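Local coordinates for protein beta-galactosidase (Streptococcus pneumoniae, PDB 4CUA) that hydrolyses terminal beta-galactosides as a multimodular enzyme and, through the carbohydrate-binding module seen here, probably binds galactose-containing sugars, at residues A[90-95]-A[169-174]; A[56-61]-A[161-166]; A[7-12]-A[176-181]; A[69-74]-A[154-159]. All blocks are in the same frame, centred on the assembly; numbering follows the deposited sequence. Where two conformers were deposited one is given.

The four contacts belong to one antiparallel beta-sandwich of the galactose-binding type and lie toward two sides of it. Contacts 1 and 2 adjoin, their centres about 6 Å apart, and are joined by a salt bridge from Lys93 NZ to Asp166 OD1 of 2.7 Å. Contacts 3 and 4 sit across the centre of the chain, about 11 Å from each other between centres, and touch where Ile8 CG2 meets Arg74 NE at 3.8 Å. Strand 172-177 connects contacts 1 and 3 and leads past the calcium ion, which Thr174 O binds; strand 157-163 connects contacts 2 and 4, whose centres are about 23 Å apart.

Contact 1: residues A[90-95]-A[169-174]; sequences GAPKSY and RGTSIT. With CA (calcium ion), chain C.
Gly90 and Thr171 form a single backbone bridge within the beta-sandwich of the galactose-binding fold, tying the loop before strand 94-100 to the chain around Thr171 that leads into strand 172-177. Two bonds define it. Gly90 N donates to Gly170 O at 3.2 Å with an N-H...O angle of 151°. The return bond, from Ser172 N to Gly90 O, is weak, and the same oxygen also receives a CA-H...O contact from Thr171 CA at 3.3 Å.

The tightly packed part is the crossing of Pro92 and Thr171 at about a right angle. Thr171 CG2, anti to the backbone N, lies 3.8 Å from Pro92 CD, while Thr171 OG1 approaches Pro92 CB at 3.9 Å. Phe83 and Met162 pack around the proline, and Trp49 touches Thr171, so this end is buried. The other side is looser and bridged by solvent: a water donates to Ala91 O and Gly170 O, at 2.9 Å from each. Beyond it lies the exposed Lys93, whose NZ forms a salt bridge with Asp166.

Further along the strand, Ser172 OG bonds His84 ND1. The chain then turns a corner at Thr174, whose carbonyl joins Asn33, Asp36, Leu38, Asn47 and Glu175 around the calcium ion; the distance from Thr174 O to the calcium is 2.4 Å.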
loop_
_atom_site.group_PDB
_atom_site.type_symbol
_atom_site.label_atom_id
_atom_site.label_comp_id
_atom_site.label_asym_id
_atom_site.label_seq_id
_atom_site.Cartn_x
_atom_site.Cartn_y
_atom_site.Cartn_z
ATOM N N GLY A 90 -4.117 -5.266 13.319
ATOM C CA GLY A 90 -3.559 -3.979 13.724
ATOM C C GLY A 90 -2.375 -3.589 12.919
ATOM O O GLY A 90 -2.088 -4.133 11.858
ATOM N N ALA A 91 -1.646 -2.572 13.402
ATOM C CA ALA A 91 -0.395 -2.151 12.767
ATOM C C ALA A 91 0.593 -3.334 12.748
ATOM O O ALA A 91 0.533 -4.220 13.613
ATOM C CB ALA A 91 0.163 -0.993 13.567
ATOM N N PRO A 92 1.507 -3.345 11.793
ATOM C CA PRO A 92 2.464 -4.469 11.706
ATOM C C PRO A 92 3.590 -4.308 12.731
ATOM O O PRO A 92 3.841 -3.210 13.210
ATOM C CB PRO A 92 3.013 -4.341 10.311
ATOM C CG PRO A 92 2.866 -2.846 9.959
ATOM C CD PRO A 92 1.660 -2.390 10.700
ATOM N N LYS A 93 4.256 -5.403 13.041
ATOM C CA LYS A 93 5.414 -5.291 13.930
ATOM C C LYS A 93 6.670 -4.845 13.194
ATOM O O LYS A 93 7.584 -4.361 13.846
ATOM C CB LYS A 93 5.677 -6.636 14.643
ATOM C CG LYS A 93 6.109 -7.783 13.757
ATOM C CD LYS A 93 6.463 -9.029 14.601
ATOM C CE LYS A 93 6.846 -10.203 13.738
ATOM N NZ LYS A 93 7.310 -11.334 14.663
ATOM N N SER A 94 6.777 -5.030 11.891
ATOM C CA SER A 94 7.913 -4.595 11.144
ATOM C C SER A 94 7.465 -4.296 9.723
ATOM O O SER A 94 6.408 -4.790 9.300
ATOM C CB SER A 94 9.014 -5.682 11.180
ATOM O OG SER A 94 8.666 -6.831 10.422
ATOM N N TYR A 95 8.220 -3.487 9.014
ATOM C CA TYR A 95 7.909 -3.122 7.629
ATOM C C TYR A 95 9.108 -2.607 6.889
ATOM O O TYR A 95 10.137 -2.222 7.479
ATOM C CB TYR A 95 6.796 -2.016 7.598
ATOM C CG TYR A 95 7.303 -0.734 8.257
ATOM C CD1 TYR A 95 7.199 -0.537 9.604
ATOM C CD2 TYR A 95 7.887 0.249 7.504
ATOM C CE1 TYR A 95 7.716 0.618 10.221
ATOM C CE2 TYR A 95 8.403 1.389 8.116
ATOM C CZ TYR A 95 8.278 1.555 9.454
ATOM O OH TYR A 95 8.831 2.714 10.046
ATOM N N ARG A 169 -4.037 -11.491 13.944
ATOM C CA ARG A 169 -4.231 -12.427 12.865
ATOM C C ARG A 169 -4.012 -11.726 11.466
ATOM O O ARG A 169 -4.165 -12.338 10.415
ATOM C CB ARG A 169 -5.611 -13.065 12.973
ATOM C CG ARG A 169 -5.794 -13.972 14.229
ATOM C CD ARG A 169 -7.204 -14.446 14.390
ATOM N NE ARG A 169 -7.508 -15.524 13.412
ATOM C CZ ARG A 169 -8.723 -16.022 13.215
ATOM N NH1 ARG A 169 -9.759 -15.632 13.917
ATOM N NH2 ARG A 169 -8.859 -16.996 12.314
ATOM N N GLY A 170 -3.651 -10.428 11.497
ATOM C CA GLY A 170 -3.300 -9.733 10.270
ATOM C C GLY A 170 -2.969 -8.292 10.516
ATOM O O GLY A 170 -3.104 -7.795 11.630
ATOM N N THR A 171 -2.546 -7.661 9.403
ATOM C CA THR A 171 -2.238 -6.233 9.321
ATOM C C THR A 171 -3.442 -5.585 8.680
ATOM O O THR A 171 -4.177 -6.214 7.921
ATOM C CB THR A 171 -0.980 -6.002 8.516
ATOM O OG1 THR A 171 0.081 -6.709 9.198
ATOM C CG2 THR A 171 -0.608 -4.526 8.480
ATOM N N SER A 172 -3.637 -4.316 8.996
ATOM C CA SER A 172 -4.811 -3.606 8.545
ATOM C C SER A 172 -4.572 -2.114 8.232
ATOM O O SER A 172 -3.993 -1.393 9.032
ATOM C CB SER A 172 -5.893 -3.712 9.604
ATOM O OG SER A 172 -7.103 -3.030 9.276
ATOM N N ILE A 173 -5.123 -1.652 7.129
ATOM C CA ILE A 173 -4.975 -0.278 6.630
ATOM C C ILE A 173 -6.308 0.208 6.090
ATOM O O ILE A 173 -6.863 -0.386 5.185
ATOM C CB ILE A 173 -3.945 -0.229 5.506
ATOM C CG1 ILE A 173 -2.547 -0.578 6.003
ATOM C CG2 ILE A 173 -3.918 1.170 4.849
ATOM C CD1 ILE A 173 -1.534 -0.788 4.876
ATOM N N THR A 174 -6.780 1.358 6.622
ATOM C CA THR A 174 -8.027 1.950 6.063
ATOM C C THR A 174 -7.765 2.827 4.804
ATOM O O THR A 174 -8.577 2.845 3.919
ATOM C CB THR A 174 -8.824 2.703 7.097
ATOM O OG1 THR A 174 -10.011 3.218 6.477
ATOM C CG2 THR A 174 -8.100 3.784 7.788
HETATM CA CA CA C . -10.233 3.650 2.462
HETATM O O HOH W 1 -0.673 -6.803 12.966
#

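Contact 2: residues A[56-61]-A[161-166]; sequences NPEASV and RMVKAD. With EDO (1,2-ethanediol), chain E.
An antiparallel strand pair of the beta-sandwich brings Glu58 against Val163 and Arg161, with strand 58-61 and strand 161-163 running 149° apart. Ala59 and the selenomethionine Met162 make the hydrogen-bonded pair: Ala59 N reaches Met162 O at 2.9 Å and Met162 N reaches Ala59 O at 2.8 Å. Next along, Lys164 N donates almost straight to Pro57 O (2.9 Å, 169°).

Glu58, Ser60, Arg161 and Val163 share one face. Glu58 extends with CG anti to the backbone N and meets Val163 CG2 with that carbon, while the Arg161 chain bends at chi3. Arg161 NH1 then meets the syn side of Glu58 OE2 at 2.9 Å, although the carboxylate and guanidinium planes stand 89° apart. A water links Glu58 OE2 with Arg161 O. On the other face, Met162 CE packs on Val61 CG2 at 3.9 Å, and Trp49 touches both residues.

The salt bridge uses a single carboxylate oxygen, and Arg161 NH2 has a second acidic partner in Glu98. Two carboxylates therefore grip different nitrogens of the guanidinium, which probably restrains its rotation on this partly exposed face, whereas the Met162 side is apolar.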
loop_
_atom_site.group_PDB
_atom_site.type_symbol
_atom_site.label_atom_id
_atom_site.label_comp_id
_atom_site.label_asym_id
_atom_site.label_seq_id
_atom_site.Cartn_x
_atom_site.Cartn_y
_atom_site.Cartn_z
ATOM N N ASN A 56 0.089 -16.131 4.859
ATOM C CA ASN A 56 1.404 -15.528 4.978
ATOM C C ASN A 56 1.314 -14.396 5.984
ATOM O O ASN A 56 0.463 -13.513 5.838
ATOM C CB ASN A 56 1.917 -14.962 3.634
ATOM C CG ASN A 56 3.401 -14.601 3.646
ATOM O OD1 ASN A 56 4.049 -14.361 4.675
ATOM N ND2 ASN A 56 3.926 -14.534 2.452
ATOM N N PRO A 57 2.174 -14.405 6.992
ATOM C CA PRO A 57 2.118 -13.289 7.961
ATOM C C PRO A 57 2.652 -11.968 7.400
ATOM O O PRO A 57 2.449 -10.931 8.054
ATOM C CB PRO A 57 3.025 -13.766 9.125
ATOM C CG PRO A 57 3.951 -14.770 8.534
ATOM C CD PRO A 57 3.138 -15.455 7.430
ATOM N N GLU A 58 3.404 -12.059 6.321
ATOM C CA GLU A 58 3.897 -10.891 5.601
ATOM C C GLU A 58 3.071 -10.602 4.388
ATOM O O GLU A 58 2.686 -11.504 3.644
ATOM C CB GLU A 58 5.348 -11.081 5.186
ATOM C CG GLU A 58 6.029 -9.792 4.624
ATOM C CD GLU A 58 7.468 -9.928 4.132
ATOM O OE1 GLU A 58 7.762 -10.784 3.310
ATOM O OE2 GLU A 58 8.280 -9.063 4.495
ATOM N N ALA A 59 2.710 -9.315 4.177
ATOM C CA ALA A 59 2.102 -8.904 2.904
ATOM C C ALA A 59 2.494 -7.468 2.600
ATOM O O ALA A 59 2.885 -6.730 3.477
ATOM C CB ALA A 59 0.559 -9.006 2.987
ATOM N N SER A 60 2.374 -7.095 1.347
ATOM C CA SER A 60 2.655 -5.724 0.910
ATOM C C SER A 60 1.390 -5.148 0.315
ATOM O O SER A 60 0.543 -5.821 -0.273
ATOM C CB SER A 60 3.775 -5.698 -0.110
ATOM O OG SER A 60 3.607 -6.558 -1.204
ATOM N N VAL A 61 1.298 -3.826 0.466
ATOM C CA VAL A 61 0.286 -2.963 -0.142
ATOM C C VAL A 61 1.002 -1.824 -0.847
ATOM O O VAL A 61 1.900 -1.215 -0.238
ATOM C CB VAL A 61 -0.607 -2.377 0.957
ATOM C CG1 VAL A 61 -1.525 -1.298 0.411
ATOM C CG2 VAL A 61 -1.455 -3.501 1.615
ATOM N N ARG A 161 5.766 -3.220 2.738
ATOM C CA ARG A 161 5.796 -4.683 2.937
ATOM C C ARG A 161 5.947 -4.934 4.416
ATOM O O ARG A 161 6.897 -4.434 5.089
ATOM C CB ARG A 161 6.954 -5.241 2.121
ATOM C CG ARG A 161 7.092 -6.766 2.250
ATOM C CD ARG A 161 7.980 -7.310 1.186
ATOM N NE ARG A 161 9.276 -6.636 1.083
ATOM C CZ ARG A 161 10.312 -6.836 1.881
ATOM N NH1 ARG A 161 10.281 -7.745 2.851
ATOM N NH2 ARG A 161 11.412 -6.147 1.656
HETATM N N MSE A 162 5.001 -5.681 4.983
HETATM C CA MSE A 162 4.725 -5.646 6.395
HETATM C C MSE A 162 4.496 -6.995 7.045
HETATM O O MSE A 162 3.827 -7.836 6.458
HETATM C CB MSE A 162 3.391 -4.914 6.646
HETATM C CG MSE A 162 3.480 -3.462 6.150
HETATM SE SE MSE A 162 1.698 -2.631 6.088
HETATM C CE MSE A 162 0.947 -3.693 4.633
ATOM N N VAL A 163 5.063 -7.217 8.211
ATOM C CA VAL A 163 4.810 -8.458 8.947
ATOM C C VAL A 163 3.853 -8.181 10.067
ATOM O O VAL A 163 4.044 -7.229 10.870
ATOM C CB VAL A 163 6.114 -9.038 9.521
ATOM C CG1 VAL A 163 5.791 -10.376 10.160
ATOM C CG2 VAL A 163 7.130 -9.252 8.434
ATOM N N LYS A 164 2.791 -8.979 10.199
ATOM C CA LYS A 164 1.830 -8.770 11.253
ATOM C C LYS A 164 2.376 -8.902 12.641
ATOM O O LYS A 164 3.367 -9.604 12.837
ATOM C CB LYS A 164 0.655 -9.733 11.124
ATOM C CG LYS A 164 0.999 -11.153 11.535
ATOM C CD LYS A 164 -0.244 -12.020 11.605
ATOM C CE LYS A 164 0.074 -13.374 12.284
ATOM N NZ LYS A 164 0.513 -13.214 13.703
ATOM N N ALA A 165 1.707 -8.277 13.580
ATOM C CA ALA A 165 2.070 -8.394 14.988
ATOM C C ALA A 165 1.759 -9.842 15.416
ATOM O O ALA A 165 0.780 -10.437 15.003
ATOM C CB ALA A 165 1.279 -7.413 15.800
ATOM N N ASP A 166 2.563 -10.344 16.349
ATOM C CA ASP A 166 2.366 -11.713 16.812
ATOM C C ASP A 166 1.066 -11.968 17.527
ATOM O O ASP A 166 0.452 -13.074 17.392
ATOM C CB ASP A 166 3.525 -12.105 17.734
ATOM C CG ASP A 166 4.843 -12.193 17.040
ATOM O OD1 ASP A 166 4.971 -12.143 15.795
ATOM O OD2 ASP A 166 5.852 -12.370 17.799
HETATM C C1 EDO E . 3.737 -8.368 -4.608
HETATM O O1 EDO E . 2.899 -9.395 -4.872
HETATM C C2 EDO E . 2.838 -7.064 -4.635
HETATM O O2 EDO E . 3.442 -6.143 -3.890
HETATM O O HOH W 2 1.175 -8.524 7.243
HETATM O O HOH W 3 8.373 -6.867 6.081
#

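Contact 3: residues A[7-12]-A[176-181]; sequences NISDQW and VQIFAK
Ile8 and Ser9 hold the N-terminal segment to the chain just past strand 172-177 through two hydrogen bonds to one residue, Ile178. Ile8 N donates to Ile178 O at 2.9 Å (154°), and Ile178 N donates to Ser9 OG at 3.0 Å, so a side-chain hydroxyl occupies the place of a second backbone acceptor; lying between its own backbone N and carbonyl carbon (chi1 55°), OG is placed to take that N-H. Ile8 crosses Ile178 at about a right angle, its CD1 lying 3.9 Å from Ile178 CG2, and its CG2 touches Ala180 CB. The Asn7 amide stands 74° from the plane of the Phe179 ring, with Asn7 ND2 at 3.9 Å from Phe179 CE1.

The next shell supports this geometry. Asn7 OD1 accepts from Ser9 N and Asp10 N (2.8 Å for the latter), which reach it from opposite faces of the amide plane. One water takes the proton of Ser9 OG and donates to Asp10 OD1 and Val176 O; another joins Asp10 OD1 to Gln177 NE2. Behind Ile178 lie Val63, Phe65 and Val76 of the sandwich.

Built on an Asx turn at Asn7, the contact as a whole pairs the N- and C-terminal segments against the beta-sandwich.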
loop_
_atom_site.group_PDB
_atom_site.type_symbol
_atom_site.label_atom_id
_atom_site.label_comp_id
_atom_site.label_asym_id
_atom_site.label_seq_id
_atom_site.Cartn_x
_atom_site.Cartn_y
_atom_site.Cartn_z
ATOM N N ASN A 7 -2.700 14.799 -4.661
ATOM C CA ASN A 7 -2.763 13.404 -4.154
ATOM C C ASN A 7 -2.674 12.494 -5.365
ATOM O O ASN A 7 -3.573 12.437 -6.155
ATOM C CB ASN A 7 -4.067 13.224 -3.345
ATOM C CG ASN A 7 -4.244 11.816 -2.833
ATOM O OD1 ASN A 7 -4.069 10.860 -3.591
ATOM N ND2 ASN A 7 -4.672 11.675 -1.615
ATOM N N ILE A 8 -1.597 11.708 -5.442
ATOM C CA ILE A 8 -1.315 10.865 -6.553
ATOM C C ILE A 8 -1.558 9.374 -6.250
ATOM O O ILE A 8 -1.277 8.544 -7.076
ATOM C CB ILE A 8 0.137 11.084 -7.036
ATOM C CG1 ILE A 8 1.119 10.900 -5.917
ATOM C CG2 ILE A 8 0.264 12.496 -7.669
ATOM C CD1 ILE A 8 2.617 10.877 -6.328
ATOM N N SER A 9 -2.232 9.072 -5.136
ATOM C CA SER A 9 -2.669 7.708 -4.881
ATOM C C SER A 9 -4.153 7.472 -4.972
ATOM O O SER A 9 -4.571 6.357 -5.265
ATOM C CB SER A 9 -2.227 7.306 -3.486
ATOM O OG SER A 9 -2.646 8.151 -2.468
ATOM N N ASP A 10 -4.978 8.507 -4.747
ATOM C CA ASP A 10 -6.395 8.283 -4.827
ATOM C C ASP A 10 -6.906 7.732 -6.107
ATOM O O ASP A 10 -6.478 8.171 -7.207
ATOM C CB ASP A 10 -7.231 9.556 -4.615
ATOM C CG ASP A 10 -7.164 10.136 -3.232
ATOM O OD1 ASP A 10 -6.758 9.521 -2.228
ATOM O OD2 ASP A 10 -7.545 11.351 -3.080
ATOM N N GLN A 11 -7.881 6.864 -6.055
ATOM C CA GLN A 11 -8.600 6.432 -7.229
ATOM C C GLN A 11 -9.316 7.602 -7.881
ATOM O O GLN A 11 -9.765 8.515 -7.211
ATOM C CB GLN A 11 -9.733 5.448 -6.921
ATOM C CG GLN A 11 -9.302 4.104 -6.464
ATOM C CD GLN A 11 -10.507 3.318 -5.963
ATOM O OE1 GLN A 11 -11.572 3.336 -6.568
ATOM N NE2 GLN A 11 -10.318 2.502 -4.908
ATOM N N TRP A 12 -9.424 7.500 -9.203
ATOM C CA TRP A 12 -10.294 8.382 -9.974
ATOM C C TRP A 12 -11.317 7.543 -10.694
ATOM O O TRP A 12 -11.023 6.518 -11.305
ATOM C CB TRP A 12 -9.478 9.217 -10.972
ATOM C CG TRP A 12 -8.823 10.303 -10.331
ATOM C CD1 TRP A 12 -7.644 10.288 -9.648
ATOM C CD2 TRP A 12 -9.357 11.605 -10.123
ATOM N NE1 TRP A 12 -7.391 11.477 -9.123
ATOM C CE2 TRP A 12 -8.446 12.314 -9.361
ATOM C CE3 TRP A 12 -10.547 12.230 -10.534
ATOM C CZ2 TRP A 12 -8.650 13.627 -8.973
ATOM C CZ3 TRP A 12 -10.754 13.527 -10.152
ATOM C CH2 TRP A 12 -9.852 14.201 -9.368
ATOM N N VAL A 176 -4.261 4.759 2.409
ATOM C CA VAL A 176 -2.940 5.322 2.225
ATOM C C VAL A 176 -3.095 6.605 1.446
ATOM O O VAL A 176 -4.099 6.778 0.744
ATOM C CB VAL A 176 -1.984 4.397 1.480
ATOM C CG1 VAL A 176 -1.914 3.041 2.198
ATOM C CG2 VAL A 176 -2.371 4.223 0.017
ATOM N N GLN A 177 -2.136 7.519 1.599
ATOM C CA GLN A 177 -2.095 8.730 0.771
ATOM C C GLN A 177 -0.634 9.033 0.384
ATOM O O GLN A 177 0.270 8.951 1.216
ATOM C CB GLN A 177 -2.695 9.924 1.522
ATOM C CG GLN A 177 -4.145 9.648 1.883
ATOM C CD GLN A 177 -4.804 10.850 2.600
ATOM O OE1 GLN A 177 -4.182 11.574 3.355
ATOM N NE2 GLN A 177 -6.050 11.018 2.339
ATOM N N ILE A 178 -0.461 9.362 -0.888
ATOM C CA ILE A 178 0.839 9.745 -1.426
ATOM C C ILE A 178 0.629 11.081 -2.155
ATOM O O ILE A 178 -0.340 11.203 -2.917
ATOM C CB ILE A 178 1.379 8.691 -2.407
ATOM C CG1 ILE A 178 1.519 7.347 -1.695
ATOM C CG2 ILE A 178 2.791 9.065 -2.879
ATOM C CD1 ILE A 178 1.819 6.229 -2.679
ATOM N N PHE A 179 1.545 12.035 -1.900
ATOM C CA PHE A 179 1.421 13.383 -2.521
ATOM C C PHE A 179 2.584 13.733 -3.436
ATOM O O PHE A 179 3.739 13.404 -3.165
ATOM C CB PHE A 179 1.268 14.430 -1.434
ATOM C CG PHE A 179 0.114 14.173 -0.521
ATOM C CD1 PHE A 179 -1.150 14.570 -0.869
ATOM C CD2 PHE A 179 0.278 13.443 0.653
ATOM C CE1 PHE A 179 -2.217 14.306 -0.040
ATOM C CE2 PHE A 179 -0.804 13.181 1.492
ATOM C CZ PHE A 179 -2.059 13.612 1.122
ATOM N N ALA A 180 2.238 14.427 -4.491
ATOM C CA ALA A 180 3.230 15.088 -5.352
ATOM C C ALA A 180 3.825 16.274 -4.625
ATOM O O ALA A 180 3.206 16.837 -3.720
ATOM C CB ALA A 180 2.535 15.606 -6.595
ATOM N N LYS A 181 5.013 16.675 -5.080
ATOM C CA LYS A 181 5.678 17.878 -4.586
ATOM C C LYS A 181 5.377 19.040 -5.499
ATOM O O LYS A 181 4.232 19.331 -5.775
ATOM C CB LYS A 181 7.201 17.679 -4.520
HETATM O O HOH W 4 -5.105 7.423 -1.807
HETATM O O HOH W 5 -7.522 9.419 0.327
#

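Contact 4: residues A[69-74]-A[154-159]; sequences GILSKR and ETYAIR. With EDO (1,2-ethanediol), chain I; EDO (1,2-ethanediol), chain E.
On the surface of the beta-sandwich, the antiparallel pair Arg74-Thr155 joins strand 70-83 to strand 145-155, and the residues beside it pack against the Tyr156 ring. The pair is of the hydrogen-bonded kind: Arg74 N donates to Thr155 O at 2.9 Å (171°), and Thr155 N returns the bond to Arg74 O at 2.9 Å.

Lys73 lies over one face of Tyr156. Its CG is 3.6 Å from the ring centroid and only 9° off the normal, a CH-pi contact, and the extended chain carries Lys73 CE on to Tyr156 CE2 at 3.7 Å. Leu71 crosses the tyrosine at about a right angle, its CD2 meeting Tyr156 CE1 obliquely at 3.4 Å; the anti chi1 (-180°) puts Leu71 CG 3.5 Å from Tyr156 CD1. A water connects Lys73 NZ to the backbone Glu154 O.

Arg74 NH2 bonds Gly66 O, while NH1 donates to a 1,2-ethanediol, probably from the crystallisation liquor. Thr155 OG1 is hydrogen-bonded to Tyr100 O, with Ala157 O also within its reach, which links the corner before strand 157-163 to strand 94-100. The arrangement is a CH-pi contact next to an antiparallel hydrogen-bonded pair, within the antiparallel beta-sandwich of the galactose-binding fold.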
loop_
_atom_site.group_PDB
_atom_site.type_symbol
_atom_site.label_atom_id
_atom_site.label_comp_id
_atom_site.label_asym_id
_atom_site.label_seq_id
_atom_site.Cartn_x
_atom_site.Cartn_y
_atom_site.Cartn_z
ATOM N N GLY A 69 -5.241 8.636 -16.679
ATOM C CA GLY A 69 -5.784 7.341 -17.039
ATOM C C GLY A 69 -4.820 6.311 -17.469
ATOM O O GLY A 69 -5.248 5.144 -17.676
ATOM N N ILE A 70 -3.554 6.693 -17.706
ATOM C CA ILE A 70 -2.561 5.747 -18.139
ATOM C C ILE A 70 -1.358 5.699 -17.209
ATOM O O ILE A 70 -1.143 6.539 -16.366
ATOM C CB ILE A 70 -2.152 5.948 -19.590
ATOM C CG1 ILE A 70 -1.291 7.163 -19.672
ATOM C CG2 ILE A 70 -3.382 5.932 -20.522
ATOM C CD1 ILE A 70 -0.661 7.291 -21.032
ATOM N N LEU A 71 -0.599 4.602 -17.301
ATOM C CA LEU A 71 0.541 4.409 -16.459
ATOM C C LEU A 71 1.509 5.596 -16.479
ATOM O O LEU A 71 1.786 6.138 -17.545
ATOM C CB LEU A 71 1.267 3.111 -16.856
ATOM C CG LEU A 71 2.506 2.779 -16.022
ATOM C CD1 LEU A 71 2.179 2.245 -14.633
ATOM C CD2 LEU A 71 3.337 1.735 -16.746
ATOM N N SER A 72 2.066 5.944 -15.344
ATOM C CA SER A 72 3.039 7.035 -15.231
ATOM C C SER A 72 4.005 6.787 -14.144
ATOM O O SER A 72 3.644 6.267 -13.082
ATOM C CB SER A 72 2.296 8.316 -14.933
ATOM O OG SER A 72 3.181 9.426 -14.960
ATOM N N LYS A 73 5.242 7.140 -14.360
ATOM C CA LYS A 73 6.121 7.321 -13.260
ATOM C C LYS A 73 5.760 8.580 -12.524
ATOM O O LYS A 73 5.252 9.535 -13.113
ATOM C CB LYS A 73 7.612 7.432 -13.671
ATOM C CG LYS A 73 8.187 6.181 -14.232
ATOM C CD LYS A 73 9.702 6.362 -14.392
ATOM C CE LYS A 73 10.295 5.105 -14.958
ATOM N NZ LYS A 73 11.783 5.186 -15.154
ATOM N N ARG A 74 6.028 8.580 -11.249
ATOM C CA ARG A 74 5.930 9.777 -10.424
ATOM C C ARG A 74 7.131 9.939 -9.552
ATOM O O ARG A 74 7.790 8.961 -9.167
ATOM C CB ARG A 74 4.696 9.663 -9.485
ATOM C CG ARG A 74 3.386 9.539 -10.196
ATOM C CD ARG A 74 2.565 10.792 -10.139
ATOM N NE ARG A 74 1.305 10.689 -10.806
ATOM C CZ ARG A 74 0.778 11.786 -11.388
ATOM N NH1 ARG A 74 1.485 12.914 -11.314
ATOM N NH2 ARG A 74 -0.349 11.732 -12.015
ATOM N N GLU A 154 11.923 8.430 -8.641
ATOM C CA GLU A 154 11.043 8.420 -9.788
ATOM C C GLU A 154 10.687 6.972 -10.127
ATOM O O GLU A 154 11.523 6.155 -10.535
ATOM C CB GLU A 154 11.715 9.082 -10.979
ATOM C CG GLU A 154 10.789 9.346 -12.135
ATOM C CD GLU A 154 11.430 10.194 -13.219
ATOM O OE1 GLU A 154 12.589 10.651 -13.015
ATOM O OE2 GLU A 154 10.776 10.399 -14.263
ATOM N N THR A 155 9.426 6.632 -9.932
ATOM C CA THR A 155 9.047 5.216 -9.928
ATOM C C THR A 155 7.605 5.050 -10.406
ATOM O O THR A 155 6.755 5.950 -10.234
ATOM C CB THR A 155 9.234 4.611 -8.536
ATOM O OG1 THR A 155 9.007 3.191 -8.618
ATOM C CG2 THR A 155 8.283 5.215 -7.563
ATOM N N TYR A 156 7.331 3.865 -10.970
ATOM C CA TYR A 156 5.950 3.463 -11.298
ATOM C C TYR A 156 5.152 3.048 -10.056
ATOM O O TYR A 156 3.917 3.063 -10.123
ATOM C CB TYR A 156 5.936 2.300 -12.276
ATOM C CG TYR A 156 6.349 2.685 -13.652
ATOM C CD1 TYR A 156 5.519 3.447 -14.447
ATOM C CD2 TYR A 156 7.506 2.160 -14.242
ATOM C CE1 TYR A 156 5.851 3.775 -15.757
ATOM C CE2 TYR A 156 7.817 2.487 -15.547
ATOM C CZ TYR A 156 7.008 3.310 -16.277
ATOM O OH TYR A 156 7.357 3.583 -17.612
ATOM N N ALA A 157 5.813 2.687 -8.965
ATOM C CA ALA A 157 5.092 2.113 -7.802
ATOM C C ALA A 157 5.883 2.169 -6.554
ATOM O O ALA A 157 7.111 2.010 -6.574
ATOM C CB ALA A 157 4.712 0.678 -8.099
ATOM N N ILE A 158 5.228 2.392 -5.436
ATOM C CA ILE A 158 5.812 2.118 -4.172
ATOM C C ILE A 158 4.920 1.154 -3.453
ATOM O O ILE A 158 3.730 1.081 -3.776
ATOM C CB ILE A 158 6.164 3.373 -3.334
ATOM C CG1 ILE A 158 4.875 4.070 -2.870
ATOM C CG2 ILE A 158 7.114 4.250 -4.154
ATOM C CD1 ILE A 158 5.053 4.945 -1.656
ATOM N N ARG A 159 5.500 0.456 -2.509
ATOM C CA ARG A 159 4.763 -0.425 -1.622
ATOM C C ARG A 159 5.348 -0.446 -0.230
ATOM O O ARG A 159 6.535 -0.095 -0.001
ATOM C CB ARG A 159 4.663 -1.851 -2.145
ATOM C CG ARG A 159 5.950 -2.672 -2.044
ATOM C CD ARG A 159 5.777 -3.992 -2.782
ATOM N NE ARG A 159 6.977 -4.795 -2.551
ATOM C CZ ARG A 159 7.131 -6.004 -3.107
ATOM N NH1 ARG A 159 6.162 -6.545 -3.835
ATOM N NH2 ARG A 159 8.246 -6.659 -2.868
HETATM C C1 EDO I . 5.985 13.935 -10.721
HETATM O O1 EDO I . 6.584 12.811 -11.333
HETATM C C2 EDO I . 4.529 14.033 -11.020
HETATM O O2 EDO I . 3.864 13.916 -9.770
HETATM C C1 EDO E . 3.737 -8.368 -4.608
HETATM O O1 EDO E . 2.899 -9.395 -4.872
HETATM C C2 EDO E . 2.838 -7.064 -4.635
HETATM O O2 EDO E . 3.442 -6.143 -3.890
HETATM O O HOH W 6 13.121 5.948 -12.993
#